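Local coordinates for protein beta-porphyranase B (Bacteroides plebeius, PDB 4AWD) that cleaves the sulfated red-algal polysaccharide porphyran at beta-D-galactopyranose-(1->4)-alpha-L-galactopyranose-6-sulfate linkages, releasing mostly a disaccharide, at residues V49-Y54 against A316-P321; Y133-T138 against G244-D249; E181-I186 against Y289-Q294. All blocks are in the same frame, centred on the assembly; numbering follows the deposited sequence.

Contact 1: V49-Y54 against A316-P321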
loop_
_atom_site.group_PDB
_atom_site.type_symbol
_atom_site.label_atom_id
_atom_site.label_comp_id
_atom_site.label_asym_id
_atom_site.label_seq_id
_atom_site.Cartn_x
_atom_site.Cartn_y
_atom_site.Cartn_z
ATOM N N VAL A 49 -0.896 -17.197 13.099
ATOM C CA VAL A 49 -0.238 -16.641 14.265
ATOM C C VAL A 49 0.057 -15.147 14.017
ATOM O O VAL A 49 0.508 -14.762 12.925
ATOM C CB VAL A 49 1.029 -17.473 14.573
ATOM C CG1 VAL A 49 2.247 -16.605 14.832
ATOM C CG2 VAL A 49 0.762 -18.480 15.730
ATOM N N VAL A 50 -0.218 -14.303 15.012
ATOM C CA VAL A 50 -0.023 -12.877 14.848
ATOM C C VAL A 50 1.449 -12.594 14.520
ATOM O O VAL A 50 2.351 -13.120 15.167
ATOM C CB VAL A 50 -0.442 -12.089 16.102
ATOM C CG1 VAL A 50 -0.102 -10.611 15.943
ATOM C CG2 VAL A 50 -1.908 -12.245 16.365
ATOM N N ASN A 51 1.689 -11.784 13.490
ATOM C CA ASN A 51 3.029 -11.243 13.280
ATOM C C ASN A 51 3.078 -9.855 13.912
ATOM O O ASN A 51 2.558 -8.894 13.349
ATOM C CB ASN A 51 3.387 -11.193 11.791
ATOM C CG ASN A 51 4.885 -11.022 11.550
ATOM O OD1 ASN A 51 5.602 -10.424 12.353
ATOM N ND2 ASN A 51 5.360 -11.556 10.431
ATOM N N GLU A 52 3.685 -9.762 15.092
ATOM C CA GLU A 52 3.618 -8.534 15.892
ATOM C C GLU A 52 4.281 -7.357 15.205
ATOM O O GLU A 52 3.887 -6.207 15.400
ATOM C CB GLU A 52 4.234 -8.744 17.264
ATOM C CG GLU A 52 3.476 -9.759 18.091
ATOM C CD GLU A 52 4.102 -10.035 19.446
ATOM O OE1 GLU A 52 5.008 -9.278 19.867
ATOM O OE2 GLU A 52 3.665 -11.012 20.095
ATOM N N ASP A 53 5.267 -7.669 14.375
ATOM C CA ASP A 53 6.114 -6.679 13.753
ATOM C C ASP A 53 5.375 -5.772 12.773
ATOM O O ASP A 53 5.819 -4.668 12.511
ATOM C CB ASP A 53 7.296 -7.387 13.083
ATOM C CG ASP A 53 8.294 -7.962 14.104
ATOM O OD1 ASP A 53 8.155 -7.688 15.321
ATOM O OD2 ASP A 53 9.214 -8.687 13.688
ATOM N N TYR A 54 4.241 -6.227 12.250
ATOM C CA TYR A 54 3.493 -5.445 11.256
ATOM C C TYR A 54 2.027 -5.318 11.667
ATOM O O TYR A 54 1.137 -5.160 10.845
ATOM C CB TYR A 54 3.668 -6.064 9.858
ATOM C CG TYR A 54 5.109 -6.433 9.616
ATOM C CD1 TYR A 54 6.057 -5.452 9.306
ATOM C CD2 TYR A 54 5.546 -7.756 9.771
ATOM C CE1 TYR A 54 7.406 -5.781 9.123
ATOM C CE2 TYR A 54 6.888 -8.094 9.593
ATOM C CZ TYR A 54 7.809 -7.106 9.269
ATOM O OH TYR A 54 9.132 -7.452 9.090
ATOM N N ALA A 316 -1.116 -8.271 10.725
ATOM C CA ALA A 316 -0.374 -9.248 9.925
ATOM C C ALA A 316 -0.302 -10.611 10.613
ATOM O O ALA A 316 -0.264 -10.702 11.848
ATOM C CB ALA A 316 1.021 -8.744 9.627
ATOM N N TYR A 317 -0.271 -11.665 9.807
ATOM C CA TYR A 317 -0.215 -13.013 10.334
ATOM C C TYR A 317 0.795 -13.886 9.595
ATOM O O TYR A 317 1.155 -13.623 8.449
ATOM C CB TYR A 317 -1.604 -13.657 10.334
ATOM C CG TYR A 317 -2.655 -12.834 11.060
ATOM C CD1 TYR A 317 -3.291 -11.764 10.425
ATOM C CD2 TYR A 317 -3.000 -13.109 12.377
ATOM C CE1 TYR A 317 -4.241 -10.998 11.075
ATOM C CE2 TYR A 317 -3.967 -12.345 13.038
ATOM C CZ TYR A 317 -4.576 -11.292 12.374
ATOM O OH TYR A 317 -5.517 -10.524 13.001
ATOM N N LYS A 318 1.255 -14.911 10.304
ATOM C CA LYS A 318 2.148 -15.945 9.802
ATOM C C LYS A 318 1.499 -17.308 9.941
ATOM O O LYS A 318 0.754 -17.560 10.888
ATOM C CB LYS A 318 3.421 -15.962 10.647
ATOM C CG LYS A 318 4.678 -15.529 9.935
ATOM C CD LYS A 318 5.731 -15.059 10.952
ATOM C CE LYS A 318 5.755 -15.924 12.219
ATOM N NZ LYS A 318 6.716 -15.391 13.232
ATOM N N LEU A 319 1.800 -18.199 9.010
ATOM C CA LEU A 319 1.431 -19.594 9.172
ATOM C C LEU A 319 2.524 -20.355 9.914
ATOM O O LEU A 319 3.714 -20.236 9.611
ATOM C CB LEU A 319 1.159 -20.253 7.829
ATOM C CG LEU A 319 -0.199 -19.973 7.197
ATOM C CD1 LEU A 319 -0.193 -20.566 5.811
ATOM C CD2 LEU A 319 -1.335 -20.559 8.029
ATOM N N VAL A 320 2.091 -21.152 10.880
ATOM C CA VAL A 320 2.977 -21.957 11.703
ATOM C C VAL A 320 2.378 -23.374 11.791
ATOM O O VAL A 320 1.152 -23.519 11.765
ATOM C CB VAL A 320 3.148 -21.265 13.084
ATOM C CG1 VAL A 320 2.905 -22.190 14.250
ATOM C CG2 VAL A 320 4.494 -20.555 13.184
ATOM N N PRO A 321 3.230 -24.424 11.865
ATOM C CA PRO A 321 2.660 -25.770 12.057
ATOM C C PRO A 321 1.985 -25.873 13.418
ATOM O O PRO A 321 2.518 -25.355 14.407
ATOM C CB PRO A 321 3.879 -26.699 11.980
ATOM C CG PRO A 321 4.976 -25.866 11.334
ATOM C CD PRO A 321 4.702 -24.457 11.777
HETATM O O HOH W 1 3.543 -12.332 8.005
HETATM O O HOH W 2 7.907 -12.725 13.541
#
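V50 meets the ring of Y317 obliquely: its CG2 reaches 3.9 Å from Y317 CE2, while V50 CA and the V49 carbonyl oxygen border the CD2 side of that ring. The other ring, that of Y54, has D53 CB over one face and N51 ND2 in plane at its edge, and meets A316 through its stem, Y54 CB lying 3.8 Å from A316 CB. With CG turned away from its backbone N (chi1 -163°), N51 holds its amide beside K318, where ND2 comes to 3.6 Å from CD of K318. One water links N51 ND2 to Y317 O, accepting from the amide and donating to the carbonyl; a second accepts from K318 NZ and donates weakly to N51 OD1. The backbones themselves form a short antiparallel ladder, V49 and K318 being a hydrogen-bonded pair with K318 N 2.7 Å from V49 O. Beyond this pair, N51 N donates to A316 O at 2.8 Å. Strand 46-50 thus flanks strand 308-321, whose other edge is here taken by strand 134-141, with Y317 bonded to Y135. Helix 30-34 lies alongside, A32 and E33 touching V50 and A32 O accepting a hydrogen bond from the Y317 hydroxyl.

Contact 2: Y133-T138 against G244-D249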
loop_
_atom_site.group_PDB
_atom_site.type_symbol
_atom_site.label_atom_id
_atom_site.label_comp_id
_atom_site.label_asym_id
_atom_site.label_seq_id
_atom_site.Cartn_x
_atom_site.Cartn_y
_atom_site.Cartn_z
ATOM N N TYR A 133 5.592 -14.456 3.358
ATOM C CA TYR A 133 4.350 -15.229 3.173
ATOM C C TYR A 133 3.546 -15.196 4.454
ATOM O O TYR A 133 4.102 -15.299 5.566
ATOM C CB TYR A 133 4.610 -16.681 2.735
ATOM C CG TYR A 133 5.642 -16.810 1.634
ATOM C CD1 TYR A 133 5.591 -15.991 0.510
ATOM C CD2 TYR A 133 6.691 -17.719 1.734
ATOM C CE1 TYR A 133 6.536 -16.091 -0.487
ATOM C CE2 TYR A 133 7.645 -17.829 0.717
ATOM C CZ TYR A 133 7.546 -17.008 -0.384
ATOM O OH TYR A 133 8.470 -17.072 -1.381
ATOM N N GLY A 134 2.242 -15.020 4.289
ATOM C CA GLY A 134 1.382 -14.702 5.408
ATOM C C GLY A 134 0.193 -13.893 4.950
ATOM O O GLY A 134 -0.125 -13.855 3.753
ATOM N N TYR A 135 -0.463 -13.252 5.908
ATOM C CA TYR A 135 -1.700 -12.527 5.668
ATOM C C TYR A 135 -1.601 -11.104 6.228
ATOM O O TYR A 135 -1.095 -10.876 7.336
ATOM C CB TYR A 135 -2.887 -13.276 6.286
ATOM C CG TYR A 135 -4.243 -12.758 5.865
ATOM C CD1 TYR A 135 -4.862 -11.721 6.563
ATOM C CD2 TYR A 135 -4.899 -13.295 4.762
ATOM C CE1 TYR A 135 -6.124 -11.222 6.176
ATOM C CE2 TYR A 135 -6.160 -12.820 4.368
ATOM C CZ TYR A 135 -6.760 -11.774 5.076
ATOM O OH TYR A 135 -7.990 -11.299 4.693
ATOM N N TYR A 136 -2.078 -10.150 5.442
ATOM C CA TYR A 136 -1.919 -8.739 5.745
ATOM C C TYR A 136 -3.231 -8.047 5.446
ATOM O O TYR A 136 -3.852 -8.310 4.413
ATOM C CB TYR A 136 -0.792 -8.164 4.887
ATOM C CG TYR A 136 0.526 -8.867 5.139
ATOM C CD1 TYR A 136 1.406 -8.421 6.138
ATOM C CD2 TYR A 136 0.886 -9.978 4.394
ATOM C CE1 TYR A 136 2.587 -9.075 6.391
ATOM C CE2 TYR A 136 2.085 -10.637 4.635
ATOM C CZ TYR A 136 2.926 -10.177 5.633
ATOM O OH TYR A 136 4.102 -10.851 5.860
ATOM N N GLU A 137 -3.656 -7.158 6.336
ATOM C CA GLU A 137 -4.990 -6.591 6.220
ATOM C C GLU A 137 -5.087 -5.280 6.968
ATOM O O GLU A 137 -4.447 -5.107 8.009
ATOM C CB GLU A 137 -6.022 -7.577 6.786
ATOM C CG GLU A 137 -7.475 -7.203 6.487
ATOM C CD GLU A 137 -8.402 -8.399 6.464
ATOM O OE1 GLU A 137 -8.826 -8.861 7.548
ATOM O OE2 GLU A 137 -8.698 -8.875 5.348
ATOM N N THR A 138 -5.914 -4.372 6.454
ATOM C CA THR A 138 -6.224 -3.145 7.157
ATOM C C THR A 138 -7.716 -2.847 7.070
ATOM O O THR A 138 -8.386 -3.257 6.111
ATOM C CB THR A 138 -5.392 -1.940 6.618
ATOM O OG1 THR A 138 -5.593 -0.810 7.471
ATOM C CG2 THR A 138 -5.784 -1.559 5.201
ATOM N N GLY A 244 -7.444 -6.945 2.414
ATOM C CA GLY A 244 -6.505 -7.948 2.861
ATOM C C GLY A 244 -5.894 -8.789 1.771
ATOM O O GLY A 244 -6.467 -9.004 0.696
ATOM N N CYS A 245 -4.702 -9.259 2.065
ATOM C CA CYS A 245 -3.990 -10.106 1.160
ATOM C C CYS A 245 -3.520 -11.351 1.898
ATOM O O CYS A 245 -2.980 -11.253 3.008
ATOM C CB CYS A 245 -2.764 -9.373 0.658
ATOM S SG CYS A 245 -1.869 -10.361 -0.470
ATOM N N TRP A 246 -3.728 -12.510 1.276
ATOM C CA TRP A 246 -3.021 -13.711 1.675
ATOM C C TRP A 246 -1.869 -13.897 0.696
ATOM O O TRP A 246 -2.059 -14.346 -0.434
ATOM C CB TRP A 246 -3.928 -14.945 1.670
ATOM C CG TRP A 246 -3.240 -16.199 2.153
ATOM C CD1 TRP A 246 -1.902 -16.364 2.421
ATOM C CD2 TRP A 246 -3.853 -17.470 2.410
ATOM N NE1 TRP A 246 -1.654 -17.654 2.838
ATOM C CE2 TRP A 246 -2.833 -18.352 2.835
ATOM C CE3 TRP A 246 -5.168 -17.947 2.325
ATOM C CZ2 TRP A 246 -3.088 -19.690 3.173
ATOM C CZ3 TRP A 246 -5.422 -19.272 2.667
ATOM C CH2 TRP A 246 -4.384 -20.129 3.084
ATOM N N TRP A 247 -0.675 -13.533 1.127
ATOM C CA TRP A 247 0.501 -13.725 0.294
ATOM C C TRP A 247 0.921 -15.185 0.497
ATOM O O TRP A 247 1.603 -15.515 1.461
ATOM C CB TRP A 247 1.574 -12.705 0.677
ATOM C CG TRP A 247 2.833 -12.737 -0.147
ATOM C CD1 TRP A 247 3.094 -13.512 -1.253
ATOM C CD2 TRP A 247 3.998 -11.925 0.056
ATOM N NE1 TRP A 247 4.351 -13.240 -1.727
ATOM C CE2 TRP A 247 4.929 -12.275 -0.945
ATOM C CE3 TRP A 247 4.347 -10.943 0.999
ATOM C CZ2 TRP A 247 6.181 -11.678 -1.039
ATOM C CZ3 TRP A 247 5.598 -10.343 0.906
ATOM C CH2 TRP A 247 6.502 -10.715 -0.108
ATOM N N VAL A 248 0.458 -16.055 -0.398
ATOM C CA VAL A 248 0.510 -17.505 -0.168
ATOM C C VAL A 248 1.904 -18.078 -0.360
ATOM O O VAL A 248 2.368 -18.862 0.471
ATOM C CB VAL A 248 -0.460 -18.278 -1.087
ATOM C CG1 VAL A 248 -0.338 -19.809 -0.842
ATOM C CG2 VAL A 248 -1.882 -17.790 -0.897
ATOM N N ASP A 249 2.549 -17.695 -1.461
ATOM C CA ASP A 249 3.912 -18.132 -1.804
ATOM C C ASP A 249 4.515 -17.191 -2.838
ATOM O O ASP A 249 3.959 -16.132 -3.123
ATOM C CB ASP A 249 3.952 -19.590 -2.318
ATOM C CG ASP A 249 3.038 -19.820 -3.503
ATOM O OD1 ASP A 249 2.945 -18.950 -4.393
ATOM O OD2 ASP A 249 2.386 -20.884 -3.543
#
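C245 O is approached by three groups of the facing strand. Y136 N donates to it at 2.8 Å, Y135 CA adds a C-H...O contact, and the Y135 ring lays one face against it, the oxygen standing 3.3 Å above the ring plane. The return bond, C245 N to Y136 O, completes one antiparallel hydrogen-bonded pair; G134 and W247 form the next, in which W247 N donates to G134 O. G134 adopts phi 151° and psi -163°, a conformation open to a residue with no side chain. G244 likewise has only its CA to offer, and that atom sits 3.4 Å from E137 OE2, the same carboxylate oxygen to which Y135 OH donates at 2.6 Å. The hydroxyl comes from above the carboxylate plane, and H35 holds OE1, so both oxygens of this buried group are engaged. W246 CB abuts the edge of the Y135 ring on this side of the sheet. In the jelly-roll sandwich of GH16 enzymes the opposite side, with Y136, C245 and W247, faces the second sheet: L177 and I179 of strand 168-182, which also bears the probable nucleophile E176, pack against it. Farther along, Y133 turns a ring edge onto the five-membered ring of W247 in a T-shaped pair, planes at 90° and centroids 5.2 Å apart. D249 CA lies over a face of the Y133 ring in a CH-pi contact, 3.8 Å from its centroid. V248 and D249 together oppose T252 in a classic beta bulge, and the D249 carboxylate oxygen OD1 is hydrogen-bonded to N251 N and T252 OG1.

Contact 3: E181-I186 against Y289-Q294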
loop_
_atom_site.group_PDB
_atom_site.type_symbol
_atom_site.label_atom_id
_atom_site.label_comp_id
_atom_site.label_asym_id
_atom_site.label_seq_id
_atom_site.Cartn_x
_atom_site.Cartn_y
_atom_site.Cartn_z
ATOM N N GLU A 181 -5.534 0.313 -3.469
ATOM C CA GLU A 181 -5.473 1.723 -3.850
ATOM C C GLU A 181 -6.901 2.187 -4.100
ATOM O O GLU A 181 -7.652 1.501 -4.780
ATOM C CB GLU A 181 -4.666 1.910 -5.138
ATOM C CG GLU A 181 -3.220 1.454 -5.098
ATOM C CD GLU A 181 -2.524 1.644 -6.428
ATOM O OE1 GLU A 181 -2.248 2.811 -6.798
ATOM O OE2 GLU A 181 -2.260 0.636 -7.123
ATOM N N THR A 182 -7.296 3.322 -3.521
ATOM C CA THR A 182 -8.523 4.032 -3.933
ATOM C C THR A 182 -8.285 5.520 -3.745
ATOM O O THR A 182 -7.239 5.909 -3.206
ATOM C CB THR A 182 -9.725 3.751 -3.055
ATOM O OG1 THR A 182 -9.263 3.454 -1.735
ATOM C CG2 THR A 182 -10.564 2.648 -3.590
ATOM N N MET A 183 -9.244 6.334 -4.175
ATOM C CA MET A 183 -9.369 7.703 -3.704
ATOM C C MET A 183 -10.857 7.946 -3.481
ATOM O O MET A 183 -11.680 7.264 -4.087
ATOM C CB MET A 183 -8.767 8.715 -4.692
ATOM C CG MET A 183 -9.415 8.764 -6.061
ATOM S SD MET A 183 -8.677 10.007 -7.149
ATOM C CE MET A 183 -7.033 9.337 -7.443
ATOM N N GLY A 184 -11.201 8.893 -2.616
ATOM C CA GLY A 184 -12.587 9.081 -2.253
ATOM C C GLY A 184 -13.439 9.782 -3.294
ATOM O O GLY A 184 -14.648 9.518 -3.391
ATOM N N ILE A 185 -12.827 10.702 -4.040
ATOM C CA ILE A 185 -13.529 11.458 -5.088
ATOM C C ILE A 185 -12.897 11.197 -6.455
ATOM O O ILE A 185 -11.665 11.175 -6.585
ATOM C CB ILE A 185 -13.487 12.994 -4.838
ATOM C CG1 ILE A 185 -14.131 13.362 -3.491
ATOM C CG2 ILE A 185 -14.139 13.746 -6.020
ATOM C CD1 ILE A 185 -13.862 14.829 -3.033
ATOM N N ILE A 186 -13.745 11.024 -7.463
ATOM C CA ILE A 186 -13.305 10.812 -8.834
ATOM C C ILE A 186 -13.648 12.045 -9.686
ATOM O O ILE A 186 -14.821 12.415 -9.782
ATOM C CB ILE A 186 -13.984 9.557 -9.439
ATOM C CG1 ILE A 186 -13.684 8.292 -8.609
ATOM C CG2 ILE A 186 -13.565 9.374 -10.891
ATOM C CD1 ILE A 186 -12.186 7.941 -8.447
ATOM N N TYR A 289 -1.766 11.261 -8.042
ATOM C CA TYR A 289 -1.541 10.496 -9.296
ATOM C C TYR A 289 -1.579 11.405 -10.516
ATOM O O TYR A 289 -2.399 12.324 -10.571
ATOM C CB TYR A 289 -2.648 9.486 -9.518
ATOM C CG TYR A 289 -2.749 8.337 -8.542
ATOM C CD1 TYR A 289 -1.760 7.356 -8.474
ATOM C CD2 TYR A 289 -3.879 8.196 -7.738
ATOM C CE1 TYR A 289 -1.876 6.286 -7.602
ATOM C CE2 TYR A 289 -4.003 7.150 -6.867
ATOM C CZ TYR A 289 -3.007 6.189 -6.796
ATOM O OH TYR A 289 -3.164 5.132 -5.919
ATOM N N ASP A 290 -0.734 11.122 -11.513
ATOM C CA ASP A 290 -0.667 11.936 -12.739
ATOM C C ASP A 290 -1.944 11.838 -13.566
ATOM O O ASP A 290 -2.255 12.738 -14.364
ATOM C CB ASP A 290 0.522 11.531 -13.616
ATOM C CG ASP A 290 1.853 11.776 -12.946
ATOM O OD1 ASP A 290 1.892 12.543 -11.943
ATOM O OD2 ASP A 290 2.869 11.204 -13.434
ATOM N N TRP A 291 -2.681 10.748 -13.383
ATOM C CA TRP A 291 -3.915 10.533 -14.147
ATOM C C TRP A 291 -5.125 11.163 -13.472
ATOM O O TRP A 291 -6.240 11.074 -13.983
ATOM C CB TRP A 291 -4.138 9.059 -14.440
ATOM C CG TRP A 291 -3.983 8.142 -13.257
ATOM C CD1 TRP A 291 -2.883 7.405 -12.945
ATOM C CD2 TRP A 291 -4.968 7.844 -12.251
ATOM N NE1 TRP A 291 -3.117 6.662 -11.810
ATOM C CE2 TRP A 291 -4.387 6.916 -11.363
ATOM C CE3 TRP A 291 -6.284 8.267 -12.020
ATOM C CZ2 TRP A 291 -5.080 6.401 -10.247
ATOM C CZ3 TRP A 291 -6.966 7.771 -10.907
ATOM C CH2 TRP A 291 -6.364 6.842 -10.036
ATOM N N GLU A 292 -4.902 11.816 -12.333
ATOM C CA GLU A 292 -5.945 12.606 -11.670
ATOM C C GLU A 292 -5.376 13.974 -11.314
ATOM O O GLU A 292 -5.005 14.234 -10.172
ATOM C CB GLU A 292 -6.505 11.883 -10.427
ATOM C CG GLU A 292 -7.621 12.613 -9.669
ATOM C CD GLU A 292 -8.763 13.128 -10.557
ATOM O OE1 GLU A 292 -8.645 14.271 -11.055
ATOM O OE2 GLU A 292 -9.797 12.421 -10.723
ATOM N N LYS A 293 -5.319 14.846 -12.315
ATOM C CA LYS A 293 -4.697 16.152 -12.163
ATOM C C LYS A 293 -5.560 17.169 -11.423
ATOM O O LYS A 293 -5.100 18.275 -11.155
ATOM C CB LYS A 293 -4.242 16.695 -13.524
ATOM N N GLN A 294 -6.794 16.817 -11.077
ATOM C CA GLN A 294 -7.591 17.691 -10.206
ATOM C C GLN A 294 -7.325 17.360 -8.739
ATOM O O GLN A 294 -8.198 16.854 -8.008
ATOM C CB GLN A 294 -9.084 17.653 -10.545
ATOM C CG GLN A 294 -9.349 18.069 -11.988
ATOM C CD GLN A 294 -10.812 18.121 -12.329
ATOM O OE1 GLN A 294 -11.625 18.643 -11.551
ATOM N NE2 GLN A 294 -11.169 17.593 -13.510
#
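I186 and E292 bring the two backbones nearest, yet their CA atoms remain 8.1 Å apart, and no main-chain hydrogen bond spans the gap. Strand 168-182 ends at T182 and runs on as loop; opposite it, Y289 to E292 make a type I beta turn, closed by E292 N donating to Y289 O. Side chains therefore carry the contact. The Y289 hydroxyl donates to E181 OE1 at 2.6 Å, and OE1 accepts through its anti lone pair, the one turned away from the other carboxylate oxygen. Ring and carboxylate planes are 46° apart, so the two groups meet askew. This bond holds one carboxylate oxygen of the residue that, by similarity, is the proton donor of the GH16 catalytic pair; the probable nucleophile E176 precedes it on the same strand. R79 and E287, which bind substrate by similarity, lie near the Y289 side chain, and a glycerol molecule near E181, probably a crystallisation additive, occupies the same neighbourhood, consistent with an active-site cleft. Two residues on from E181, M183 touches Y289, W291 and E292. Its CG occupies the crowded position between backbone N and carbonyl carbon (chi1 62°), and a bend at chi3 swings CE in plane against the edge of the Y289 ring, 3.4 Å from CD2. The same methyl comes within 3.7 Å of W291 CH2, while M183 SD lies 3.8 Å from E292 CG. W291 folds back over a face of Y289, its CZ2 standing 3.3 Å above the ring plane, and W199 meets both rings. The E292 carboxylate bonds to both chain parts: OE1 accepts from Q294 N at 3.1 Å, and OE2 from R187 N and S188 N, just past I186.

Followed from the N terminus, the chain opens the loop of contact 1 at V49-Y54 and closes it only at A316-P321, close to the C terminus. Contacts 2 and 3 both nest inside that span but cross one another: 133-138 closes its loop with 244-249, and 181-186, which lies within that loop, closes its own with 289-294. Contacts 1 and 2 are neighbours, since strands 308-321 and 134-141 run side by side and A316 CB packs on Y136. Contact 3 lies across the centre of the chain, its centre about 26 Å from that of contact 2, and ties the end of strand 168-182, which carries the probable catalytic pair, to the loop between strands 281-285 and 308-321.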